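Local atomic coordinates of VP1 (Merkel cell polyomavirus, PDB entry 4FMH), a protein that forms the pentameric building blocks of the Merkel cell polyomavirus capsid and carries a binding site for sialylated glycans that is required for infection. Residues R172-T175 with P176-G180. Numbering follows the deposited sequence.
Sequences RKMT and PKNQG
T175 and N178 grip each other through two hydrogen bonds across a beta turn, T175-N178, that opens the short 3-10 segment P176-Q179 in the loop joining helix 166-170 to strand 186-189 of the jelly-roll VP1 subunit. The backbone N of N178 closes the turn by donating to T175 O at 3.0 Å, nearly straight at 166° but approaching from above the carbonyl plane. In return, T175 N donates to the side-chain OD1 of N178 at 3.1 Å, and here the donor lies in the plane of the amide carbonyl. With CG anti to the carbonyl carbon and beside the backbone N (chi1 -62°), the N178 amide folds back so that OD1 can meet T175 N. M174 lies across this amide, its CB 3.5 Å from N178 OD1. Alongside T175, K177 runs in the same direction, its CG 3.3 Å from T175 OG1.

A water bridges T175 OG1 and N178 OD1, 2.7 Å from each, so OD1 accepts from both this water and T175 N. The N178 side chain packs on I166 and L170 of the helix. Beyond the turn, Q179 NE2 is hydrogen-bonded to Y46 O of a neighbouring subunit. The other end of the N178 amide is anchored too: ND2 is hydrogen-bonded to OD2 of D182.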
loop_
_atom_site.group_PDB
_atom_site.type_symbol
_atom_site.label_atom_id
_atom_site.label_comp_id
_atom_site.label_asym_id
_atom_site.label_seq_id
_atom_site.Cartn_x
_atom_site.Cartn_y
_atom_site.Cartn_z
ATOM N N ARG B 172 1.440 -34.634 26.247
ATOM C CA ARG B 172 1.250 -33.977 27.541
ATOM C C ARG B 172 0.692 -32.569 27.311
ATOM O O ARG B 172 0.797 -32.034 26.206
ATOM C CB ARG B 172 2.578 -33.917 28.318
ATOM C CG ARG B 172 3.686 -33.139 27.602
ATOM C CD ARG B 172 5.072 -33.402 28.179
ATOM N NE ARG B 172 6.076 -32.591 27.494
ATOM C CZ ARG B 172 6.870 -33.032 26.523
ATOM N NH1 ARG B 172 6.801 -34.293 26.119
ATOM N NH2 ARG B 172 7.744 -32.210 25.956
ATOM N N LYS B 173 0.133 -31.965 28.358
ATOM C CA LYS B 173 -0.419 -30.607 28.286
ATOM C C LYS B 173 0.629 -29.563 27.893
ATOM O O LYS B 173 1.811 -29.700 28.222
ATOM C CB LYS B 173 -1.054 -30.219 29.624
ATOM C CG LYS B 173 -2.248 -31.070 30.019
ATOM C CD LYS B 173 -2.722 -30.738 31.425
ATOM C CE LYS B 173 -3.570 -31.872 31.997
ATOM N NZ LYS B 173 -4.080 -31.550 33.359
ATOM N N MET B 174 0.188 -28.524 27.186
ATOM C CA MET B 174 1.048 -27.381 26.879
ATOM C C MET B 174 1.504 -26.677 28.158
ATOM O O MET B 174 0.842 -26.769 29.200
ATOM C CB MET B 174 0.320 -26.372 25.991
ATOM C CG MET B 174 0.046 -26.827 24.567
ATOM S SD MET B 174 -0.616 -25.455 23.606
ATOM C CE MET B 174 -2.352 -25.486 24.049
ATOM N N THR B 175 2.644 -25.992 28.069
ATOM C CA THR B 175 3.173 -25.160 29.147
ATOM C C THR B 175 3.375 -23.738 28.578
ATOM O O THR B 175 3.243 -23.541 27.367
ATOM C CB THR B 175 4.509 -25.714 29.708
ATOM O OG1 THR B 175 5.479 -25.770 28.657
ATOM C CG2 THR B 175 4.334 -27.114 30.350
ATOM N N PRO B 176 3.683 -22.743 29.436
ATOM C CA PRO B 176 3.817 -21.382 28.897
ATOM C C PRO B 176 4.786 -21.228 27.715
ATOM O O PRO B 176 4.604 -20.328 26.895
ATOM C CB PRO B 176 4.309 -20.581 30.102
ATOM C CG PRO B 176 3.683 -21.286 31.276
ATOM C CD PRO B 176 3.773 -22.752 30.910
ATOM N N LYS B 177 5.779 -22.108 27.607
ATOM C CA LYS B 177 6.752 -22.022 26.509
ATOM C C LYS B 177 6.125 -22.155 25.118
ATOM O O LYS B 177 6.721 -21.734 24.125
ATOM C CB LYS B 177 7.898 -23.024 26.691
ATOM C CG LYS B 177 7.528 -24.482 26.464
ATOM C CD LYS B 177 8.775 -25.373 26.378
ATOM C CE LYS B 177 9.501 -25.471 27.707
ATOM N NZ LYS B 177 10.847 -26.092 27.554
ATOM N N ASN B 178 4.922 -22.727 25.054
ATOM C CA ASN B 178 4.201 -22.886 23.788
ATOM C C ASN B 178 3.500 -21.618 23.316
ATOM O O ASN B 178 2.847 -21.605 22.264
ATOM C CB ASN B 178 3.216 -24.050 23.873
ATOM C CG ASN B 178 3.909 -25.354 24.115
ATOM O OD1 ASN B 178 3.667 -26.015 25.121
ATOM N ND2 ASN B 178 4.803 -25.728 23.202
ATOM N N GLN B 179 3.642 -20.556 24.102
ATOM C CA GLN B 179 3.293 -19.224 23.629
ATOM C C GLN B 179 4.468 -18.623 22.839
ATOM O O GLN B 179 4.303 -17.641 22.114
ATOM C CB GLN B 179 2.854 -18.332 24.800
ATOM C CG GLN B 179 1.385 -18.520 25.168
ATOM C CD GLN B 179 1.009 -17.989 26.553
ATOM O OE1 GLN B 179 0.030 -18.438 27.147
ATOM N NE2 GLN B 179 1.774 -17.029 27.058
ATOM N N GLY B 180 5.645 -19.228 22.991
ATOM C CA GLY B 180 6.826 -18.906 22.186
ATOM C C GLY B 180 7.196 -20.094 21.312
ATOM O O GLY B 180 6.392 -21.012 21.129
HETATM O O HOH W 1 7.167 -23.452 30.258
HETATM O O HOH W 2 5.260 -27.545 26.653
#